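Local structure of thiol-activated cytolysin (Desulfobulbus propionicus, 6NAL) at residues A[20-24]-A[79-84]; A[52-58]-A[349-355]; A[194-198]-A[331-335]. The protein probably binds cholesterol-containing membranes and assembles into rings that form large pores, as other cholesterol-dependent cytolysins do. All blocks are in the same frame, centred on the assembly; numbering follows the deposited sequence.

Contact 1 (A[20-24]-A[79-84]); sequences TVMVF and ASNDLL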
loop_
_atom_site.group_PDB
_atom_site.type_symbol
_atom_site.label_atom_id
_atom_site.label_comp_id
_atom_site.label_asym_id
_atom_site.label_seq_id
_atom_site.Cartn_x
_atom_site.Cartn_y
_atom_site.Cartn_z
ATOM N N THR A 20 26.036 8.514 -26.512
ATOM C CA THR A 20 24.812 8.489 -27.296
ATOM C C THR A 20 24.909 7.738 -28.619
ATOM O O THR A 20 23.949 7.745 -29.390
ATOM C CB THR A 20 24.352 9.918 -27.576
ATOM O OG1 THR A 20 25.227 10.522 -28.531
ATOM C CG2 THR A 20 24.345 10.737 -26.299
ATOM N N VAL A 21 26.013 7.075 -28.913
ATOM C CA VAL A 21 26.097 6.450 -30.229
ATOM C C VAL A 21 25.344 5.116 -30.264
ATOM O O VAL A 21 24.715 4.776 -31.268
ATOM C CB VAL A 21 27.575 6.313 -30.660
ATOM C CG1 VAL A 21 28.305 5.309 -29.828
ATOM C CG2 VAL A 21 27.647 5.907 -32.092
HETATM N N MSE A 22 25.393 4.326 -29.198
HETATM C CA MSE A 22 24.406 3.254 -29.035
HETATM C C MSE A 22 23.554 3.596 -27.784
HETATM O O MSE A 22 24.050 4.156 -26.793
HETATM C CB MSE A 22 25.057 1.891 -28.908
HETATM C CG MSE A 22 25.994 1.502 -30.045
HETATM SE SE MSE A 22 26.700 -0.306 -29.598
HETATM C CE MSE A 22 28.129 -0.090 -28.573
ATOM N N VAL A 23 22.258 3.298 -27.863
ATOM C CA VAL A 23 21.309 3.596 -26.787
ATOM C C VAL A 23 20.355 2.423 -26.618
ATOM O O VAL A 23 19.748 1.964 -27.591
ATOM C CB VAL A 23 20.495 4.871 -27.073
ATOM C CG1 VAL A 23 19.770 4.697 -28.361
ATOM C CG2 VAL A 23 19.472 5.139 -25.929
ATOM N N PHE A 24 20.217 1.935 -25.381
ATOM C CA PHE A 24 19.213 0.919 -25.101
ATOM C C PHE A 24 17.850 1.526 -25.384
ATOM O O PHE A 24 17.595 2.689 -25.041
ATOM C CB PHE A 24 19.295 0.441 -23.638
ATOM C CG PHE A 24 18.403 -0.706 -23.344
ATOM C CD1 PHE A 24 18.783 -2.006 -23.646
ATOM C CD2 PHE A 24 17.142 -0.485 -22.778
ATOM C CE1 PHE A 24 17.916 -3.087 -23.370
ATOM C CE2 PHE A 24 16.271 -1.562 -22.505
ATOM C CZ PHE A 24 16.649 -2.851 -22.793
ATOM N N ALA A 79 30.108 0.014 -34.208
ATOM C CA ALA A 79 29.096 0.315 -33.199
ATOM C C ALA A 79 27.767 0.597 -33.883
ATOM O O ALA A 79 27.703 1.249 -34.938
ATOM C CB ALA A 79 29.538 1.501 -32.349
ATOM N N SER A 80 26.704 0.094 -33.286
ATOM C CA SER A 80 25.400 0.096 -33.930
ATOM C C SER A 80 24.374 -0.313 -32.892
ATOM O O SER A 80 24.647 -1.205 -32.072
ATOM C CB SER A 80 25.375 -0.881 -35.104
ATOM O OG SER A 80 24.055 -1.056 -35.508
ATOM N N ASN A 81 23.193 0.302 -32.945
ATOM C CA ASN A 81 22.134 -0.141 -32.059
ATOM C C ASN A 81 21.858 -1.622 -32.228
ATOM O O ASN A 81 21.401 -2.277 -31.291
ATOM C CB ASN A 81 20.874 0.653 -32.297
ATOM C CG ASN A 81 20.983 2.012 -31.744
ATOM O OD1 ASN A 81 21.480 2.205 -30.629
ATOM N ND2 ASN A 81 20.549 2.987 -32.516
ATOM N N ASP A 82 22.120 -2.178 -33.404
ATOM C CA ASP A 82 21.827 -3.599 -33.587
ATOM C C ASP A 82 22.772 -4.516 -32.783
ATOM O O ASP A 82 22.427 -5.682 -32.537
ATOM C CB ASP A 82 21.801 -3.861 -35.093
ATOM C CG ASP A 82 20.713 -2.977 -35.821
ATOM O OD1 ASP A 82 20.964 -1.775 -36.091
ATOM O OD2 ASP A 82 19.594 -3.464 -36.097
ATOM N N LEU A 83 23.892 -3.997 -32.271
ATOM C CA LEU A 83 24.650 -4.733 -31.267
ATOM C C LEU A 83 23.813 -4.982 -29.988
ATOM O O LEU A 83 23.784 -6.105 -29.459
ATOM C CB LEU A 83 25.948 -3.955 -31.006
ATOM C CG LEU A 83 26.936 -4.530 -30.003
ATOM C CD1 LEU A 83 28.330 -4.117 -30.370
ATOM C CD2 LEU A 83 26.629 -4.073 -28.594
ATOM N N LEU A 84 23.070 -3.980 -29.512
ATOM C CA LEU A 84 22.275 -4.177 -28.290
ATOM C C LEU A 84 21.180 -5.216 -28.495
ATOM O O LEU A 84 20.800 -5.908 -27.543
ATOM C CB LEU A 84 21.660 -2.854 -27.827
ATOM C CG LEU A 84 22.684 -1.723 -27.680
ATOM C CD1 LEU A 84 22.043 -0.454 -27.162
ATOM C CD2 LEU A 84 23.890 -2.095 -26.802
#
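Here the irregular loop 20-24, extended from Met22 on, packs on Ala79 and the short, weakly bonded helix 81-84. Ala79 comes first, its CB pointing at the loop 4.2 Å from Met22 CG; the small methyl suits a buried spot shared with Pro231 and Leu233. Ser80 then supplies the N-cap. Its OG accepts from Asp82 N at 3.1 Å and its carbonyl oxygen from Leu83 N at 2.9 Å. That same Ser80 O also lies 3.3 Å from SE of Met22, modelled as selenomethionine. Asn81 reaches across with its side chain, and its OD1 accepts a nearly straight hydrogen bond from Val23 N at 3.1 Å. The short amide side chain suits this role because it can satisfy a loop NH that has no strand partner across the contact. Beyond Asp82, which faces the other way, Leu83 brings CD2 to 3.9 Å from Met22 SE. Leu84 closes the run. Its CD1 sits 4.2 Å from Met22 CB, 3.4 Å from Val23 O and 3.5 Å from Phe24 N, covering the loop backbone. The long, flexible Met22 side chain can thus fill the space between Ala79, Leu83 and Leu84. Val21 touches Phe340 of strand 332-340 and Phe24 meets Phe59 edge-to-face, so the loop lies where several strands meet. The chemistry implies a join made mostly by apolar burial, with one directional bond from Asn81 fixing how the loop lies against the capped helix.

Contact 2 (A[52-58]-A[349-355]); sequences KCSYEAD and VHGTTEY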
loop_
_atom_site.group_PDB
_atom_site.type_symbol
_atom_site.label_atom_id
_atom_site.label_comp_id
_atom_site.label_asym_id
_atom_site.label_seq_id
_atom_site.Cartn_x
_atom_site.Cartn_y
_atom_site.Cartn_z
ATOM N N LYS A 52 2.596 2.057 -12.788
ATOM C CA LYS A 52 3.533 2.262 -13.861
ATOM C C LYS A 52 4.892 2.488 -13.229
ATOM O O LYS A 52 5.030 3.374 -12.370
ATOM C CB LYS A 52 3.106 3.459 -14.704
ATOM C CG LYS A 52 3.986 3.685 -15.926
ATOM C CD LYS A 52 3.416 4.750 -16.883
ATOM C CE LYS A 52 4.586 5.540 -17.535
ATOM N NZ LYS A 52 4.454 5.874 -18.973
ATOM N N CYS A 53 5.883 1.680 -13.656
ATOM C CA CYS A 53 7.243 1.743 -13.146
ATOM C C CYS A 53 8.225 1.700 -14.297
ATOM O O CYS A 53 7.901 1.249 -15.394
ATOM C CB CYS A 53 7.633 0.564 -12.235
ATOM S SG CYS A 53 6.487 0.202 -10.977
ATOM N N SER A 54 9.452 2.123 -14.011
ATOM C CA SER A 54 10.580 1.935 -14.895
ATOM C C SER A 54 11.751 1.359 -14.100
ATOM O O SER A 54 11.873 1.533 -12.889
ATOM C CB SER A 54 10.934 3.230 -15.595
ATOM O OG SER A 54 11.766 4.050 -14.833
ATOM N N TYR A 55 12.545 0.565 -14.772
ATOM C CA TYR A 55 13.682 -0.087 -14.166
ATOM C C TYR A 55 14.891 0.421 -14.924
ATOM O O TYR A 55 14.868 0.458 -16.152
ATOM C CB TYR A 55 13.578 -1.600 -14.249
ATOM C CG TYR A 55 14.764 -2.278 -13.601
ATOM C CD1 TYR A 55 14.879 -2.360 -12.218
ATOM C CD2 TYR A 55 15.769 -2.818 -14.371
ATOM C CE1 TYR A 55 15.967 -2.956 -11.612
ATOM C CE2 TYR A 55 16.913 -3.442 -13.770
ATOM C CZ TYR A 55 16.991 -3.497 -12.404
ATOM O OH TYR A 55 18.042 -4.084 -11.776
ATOM N N GLU A 56 15.934 0.778 -14.194
ATOM C CA GLU A 56 17.145 1.379 -14.709
ATOM C C GLU A 56 18.289 0.513 -14.231
ATOM O O GLU A 56 18.379 0.266 -13.019
ATOM C CB GLU A 56 17.300 2.758 -14.128
ATOM C CG GLU A 56 18.108 3.742 -14.858
ATOM C CD GLU A 56 17.450 5.132 -14.847
ATOM O OE1 GLU A 56 18.204 6.108 -15.067
ATOM O OE2 GLU A 56 16.196 5.258 -14.671
ATOM N N ALA A 57 19.187 0.134 -15.151
ATOM C CA ALA A 57 20.373 -0.640 -14.798
ATOM C C ALA A 57 21.398 -0.660 -15.930
ATOM O O ALA A 57 21.070 -0.448 -17.098
ATOM C CB ALA A 57 19.999 -2.078 -14.433
ATOM N N ASP A 58 22.644 -0.925 -15.568
ATOM C CA ASP A 58 23.676 -1.172 -16.579
ATOM C C ASP A 58 23.320 -2.384 -17.429
ATOM O O ASP A 58 23.014 -3.449 -16.902
ATOM C CB ASP A 58 25.012 -1.386 -15.891
ATOM C CG ASP A 58 25.534 -0.127 -15.246
ATOM O OD1 ASP A 58 25.105 1.010 -15.638
ATOM O OD2 ASP A 58 26.374 -0.289 -14.329
ATOM N N VAL A 349 26.527 0.473 -21.868
ATOM C CA VAL A 349 25.422 1.413 -21.786
ATOM C C VAL A 349 24.557 1.142 -20.561
ATOM O O VAL A 349 24.593 0.062 -19.960
ATOM C CB VAL A 349 24.551 1.409 -23.055
ATOM C CG1 VAL A 349 25.323 2.061 -24.192
ATOM C CG2 VAL A 349 24.139 0.029 -23.441
ATOM N N HIS A 350 23.819 2.191 -20.172
ATOM C CA HIS A 350 22.693 2.193 -19.248
ATOM C C HIS A 350 21.429 1.880 -20.022
ATOM O O HIS A 350 21.279 2.289 -21.177
ATOM C CB HIS A 350 22.549 3.587 -18.621
ATOM C CG HIS A 350 22.234 3.591 -17.161
ATOM N ND1 HIS A 350 23.053 2.997 -16.216
ATOM C CD2 HIS A 350 21.206 4.155 -16.473
ATOM C CE1 HIS A 350 22.526 3.172 -15.012
ATOM N NE2 HIS A 350 21.409 3.873 -15.141
ATOM N N GLY A 351 20.520 1.163 -19.395
ATOM C CA GLY A 351 19.232 0.900 -19.991
ATOM C C GLY A 351 18.103 1.297 -19.066
ATOM O O GLY A 351 18.221 1.225 -17.842
ATOM N N THR A 352 16.991 1.693 -19.674
ATOM C CA THR A 352 15.751 1.965 -18.950
ATOM C C THR A 352 14.608 1.293 -19.684
ATOM O O THR A 352 14.612 1.242 -20.917
ATOM C CB THR A 352 15.426 3.459 -18.859
ATOM O OG1 THR A 352 16.338 4.105 -17.966
ATOM C CG2 THR A 352 13.970 3.683 -18.385
ATOM N N THR A 353 13.617 0.810 -18.943
ATOM C CA THR A 353 12.441 0.208 -19.561
ATOM C C THR A 353 11.269 0.342 -18.579
ATOM O O THR A 353 11.459 0.236 -17.372
ATOM C CB THR A 353 12.722 -1.255 -19.923
ATOM O OG1 THR A 353 11.622 -1.800 -20.677
ATOM C CG2 THR A 353 12.956 -2.058 -18.641
ATOM N N GLU A 354 10.074 0.592 -19.099
ATOM C CA GLU A 354 8.892 0.768 -18.281
ATOM C C GLU A 354 8.063 -0.502 -18.304
ATOM O O GLU A 354 8.159 -1.321 -19.215
ATOM C CB GLU A 354 8.065 1.958 -18.750
ATOM C CG GLU A 354 8.883 3.241 -18.760
ATOM C CD GLU A 354 8.160 4.434 -19.371
ATOM O OE1 GLU A 354 7.148 4.210 -20.071
ATOM O OE2 GLU A 354 8.616 5.589 -19.149
ATOM N N TYR A 355 7.292 -0.679 -17.245
ATOM C CA TYR A 355 6.443 -1.839 -17.104
ATOM C C TYR A 355 5.293 -1.478 -16.175
ATOM O O TYR A 355 5.331 -0.473 -15.461
ATOM C CB TYR A 355 7.226 -3.046 -16.603
ATOM C CG TYR A 355 7.887 -2.904 -15.263
ATOM C CD1 TYR A 355 9.142 -2.350 -15.136
ATOM C CD2 TYR A 355 7.288 -3.421 -14.137
ATOM C CE1 TYR A 355 9.775 -2.276 -13.882
ATOM C CE2 TYR A 355 7.893 -3.362 -12.904
ATOM C CZ TYR A 355 9.137 -2.773 -12.781
ATOM O OH TYR A 355 9.718 -2.694 -11.541
HETATM O O HOH W 1 20.799 5.750 -13.128
#
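Two long strands, 44-59 and 349-372, pair here as antiparallel neighbours in the sheet that leads toward the C-terminal beta sandwich, consistent with domain 2 of the cholesterol-dependent cytolysins. Hydrogen-bonded pairs join Cys53 to Tyr355, Tyr55 to Thr353 and Ala57 to Gly351, each by two bonds; the shortest runs from Tyr355 N to Cys53 O at 2.7 Å. CA-H...O contacts, such as Glu354 CA to Cys53 O at 3.1 Å, lie between them. Cys53, Tyr55, Thr353 and Tyr355 share one face. Cys53 CB lies over the Tyr355 ring in a CH-pi contact, 4.0 Å from its centroid, while Tyr55 CB is 3.9 Å from Tyr355 CE1. A flat aromatic can offer its face to Cys53 and its edge to Tyr55; helix 156-163 also packs on this side. Ser54, Glu56, Thr352 and Glu354 carry the more polar face, as befits the partial exposure of Glu56, Thr352 and Glu354. Residues 53-56 also pair in parallel with a strand of the second subunit, so the sheet crosses the interface. At the far end histidine can use both ring nitrogens: His350 ND1 donates to Asp58 OD1 at 2.9 Å, and a water lies 2.8 Å from His350 NE2 and 3.3 Å from Glu56 OE1.

Contact 3 (A[194-198]-A[331-335]); sequences KQIFY and AAPLN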
loop_
_atom_site.group_PDB
_atom_site.type_symbol
_atom_site.label_atom_id
_atom_site.label_comp_id
_atom_site.label_asym_id
_atom_site.label_seq_id
_atom_site.Cartn_x
_atom_site.Cartn_y
_atom_site.Cartn_z
ATOM N N LYS A 194 24.126 -18.009 -12.348
ATOM C CA LYS A 194 25.195 -17.737 -13.290
ATOM C C LYS A 194 26.567 -17.934 -12.677
ATOM O O LYS A 194 26.885 -17.327 -11.655
ATOM C CB LYS A 194 25.096 -16.309 -13.822
ATOM C CG LYS A 194 26.147 -15.932 -14.936
ATOM C CD LYS A 194 26.252 -14.382 -15.075
ATOM C CE LYS A 194 26.378 -14.045 -16.530
ATOM N NZ LYS A 194 25.608 -12.791 -16.951
ATOM N N GLN A 195 27.416 -18.708 -13.351
ATOM C CA GLN A 195 28.772 -18.918 -12.862
ATOM C C GLN A 195 29.789 -18.658 -13.955
ATOM O O GLN A 195 29.715 -19.260 -15.025
ATOM C CB GLN A 195 28.967 -20.336 -12.318
ATOM C CG GLN A 195 30.330 -20.507 -11.688
ATOM C CD GLN A 195 30.510 -21.869 -11.016
ATOM O OE1 GLN A 195 29.610 -22.709 -11.057
ATOM N NE2 GLN A 195 31.699 -22.105 -10.449
ATOM N N ILE A 196 30.773 -17.812 -13.657
ATOM C CA ILE A 196 31.876 -17.512 -14.561
ATOM C C ILE A 196 33.058 -18.418 -14.230
ATOM O O ILE A 196 33.615 -18.336 -13.127
ATOM C CB ILE A 196 32.290 -16.035 -14.453
ATOM C CG1 ILE A 196 31.089 -15.108 -14.710
ATOM C CG2 ILE A 196 33.428 -15.722 -15.381
ATOM C CD1 ILE A 196 31.420 -13.605 -14.475
ATOM N N PHE A 197 33.502 -19.228 -15.207
ATOM C CA PHE A 197 34.644 -20.106 -14.952
ATOM C C PHE A 197 35.946 -19.364 -15.193
ATOM O O PHE A 197 36.820 -19.347 -14.327
ATOM C CB PHE A 197 34.599 -21.383 -15.815
ATOM C CG PHE A 197 33.427 -22.278 -15.524
ATOM C CD1 PHE A 197 32.885 -22.355 -14.258
ATOM C CD2 PHE A 197 32.869 -23.042 -16.513
ATOM C CE1 PHE A 197 31.800 -23.175 -13.998
ATOM C CE2 PHE A 197 31.782 -23.861 -16.263
ATOM C CZ PHE A 197 31.235 -23.912 -15.002
ATOM N N TYR A 198 36.088 -18.735 -16.362
ATOM C CA TYR A 198 37.263 -17.925 -16.651
ATOM C C TYR A 198 36.931 -16.762 -17.589
ATOM O O TYR A 198 35.873 -16.718 -18.218
ATOM C CB TYR A 198 38.372 -18.764 -17.296
ATOM C CG TYR A 198 37.931 -19.474 -18.571
ATOM C CD1 TYR A 198 37.313 -20.714 -18.517
ATOM C CD2 TYR A 198 38.123 -18.901 -19.853
ATOM C CE1 TYR A 198 36.932 -21.377 -19.688
ATOM C CE2 TYR A 198 37.733 -19.562 -20.988
ATOM C CZ TYR A 198 37.162 -20.801 -20.886
ATOM O OH TYR A 198 36.741 -21.456 -22.007
ATOM N N ALA A 331 33.199 -24.474 -21.749
ATOM C CA ALA A 331 32.397 -23.435 -21.156
ATOM C C ALA A 331 31.726 -22.599 -22.248
ATOM O O ALA A 331 32.199 -22.522 -23.384
ATOM C CB ALA A 331 33.235 -22.543 -20.259
ATOM N N ALA A 332 30.608 -21.973 -21.890
ATOM C CA ALA A 332 29.940 -21.157 -22.904
ATOM C C ALA A 332 30.342 -19.701 -22.757
ATOM O O ALA A 332 30.643 -19.249 -21.643
ATOM C CB ALA A 332 28.432 -21.281 -22.784
ATOM N N PRO A 333 30.443 -18.949 -23.856
ATOM C CA PRO A 333 30.603 -17.505 -23.714
ATOM C C PRO A 333 29.314 -16.923 -23.165
ATOM O O PRO A 333 28.219 -17.344 -23.539
ATOM C CB PRO A 333 30.887 -17.017 -25.146
ATOM C CG PRO A 333 30.453 -18.119 -26.051
ATOM C CD PRO A 333 30.655 -19.393 -25.253
ATOM N N LEU A 334 29.456 -15.962 -22.265
ATOM C CA LEU A 334 28.314 -15.423 -21.539
ATOM C C LEU A 334 28.166 -13.950 -21.839
ATOM O O LEU A 334 27.173 -13.547 -22.435
ATOM C CB LEU A 334 28.457 -15.623 -20.033
ATOM C CG LEU A 334 28.450 -17.071 -19.603
ATOM C CD1 LEU A 334 28.531 -17.254 -18.110
ATOM C CD2 LEU A 334 27.205 -17.781 -20.165
ATOM N N ASN A 335 29.154 -13.151 -21.479
ATOM C CA ASN A 335 29.064 -11.722 -21.714
ATOM C C ASN A 335 30.376 -11.230 -22.302
ATOM O O ASN A 335 31.428 -11.840 -22.103
ATOM C CB ASN A 335 28.715 -10.991 -20.422
ATOM C CG ASN A 335 27.345 -11.404 -19.859
ATOM O OD1 ASN A 335 27.245 -12.322 -19.029
ATOM N ND2 ASN A 335 26.302 -10.732 -20.303
HETATM O O HOH W 2 35.950 -23.983 -22.132
#
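Ala331 sets its CB against two aromatic rings, 3.8 Å from Phe197 CD2 at the ring edge and 3.9 Å from Tyr198 CE1. Both aromatics face Tyr240 in a classic beta bulge, the extra residue in strand 187-202 that puts Phe197 and Tyr198 opposite one partner. The setting is the large antiparallel sheet probably equivalent to the core of the pore-forming region in related cytolysins. Strands 187-202 and 332-340 each pair with strand 232-250 rather than with each other here: the axes of 194-198 and 332-335 come no closer than 8.9 Å and their directions differ by 114°, so side chains must bridge the gap. Alanine is small enough to fit beside both rings. A water adds a polar link, lying 2.7 Å from Tyr198 OH and accepting from Ala331 N at 2.8 Å. Farther along, Leu334 reaches into the gap, its CD1 3.9 Å from Gln195 O and 4.2 Å from Lys194 CE. The buried lysine needs an acceptor for its tip, the more so because the like-charged Arg192 lies close. Asn335 gives its ND2 to Gly164 O, leaving OD1 to accept from Lys194 NZ at 2.7 Å.

How the contacts relate
Contacts 1 and 2 are direct neighbours, with centres 16 Å apart. Phe24 joins them: its CB lies 3.7 Å from Gly351 CA and its CD2 3.6 Å from Thr352 O, so the loop of contact 1 packs on strand 349-355 of contact 2; Met22 O also meets Val349 CG1 at 3.6 Å. Contact 3 stands apart. Its nearest atoms are about 10 Å from contact 1 and about 9 Å from contact 2, although strand 332-340 is followed in the chain by strand 349-372. Only contact 2 is touched by the second subunit, and a bound imidazole, probably from the crystallisation liquor, lies about 3 Å from its Tyr355 side chain.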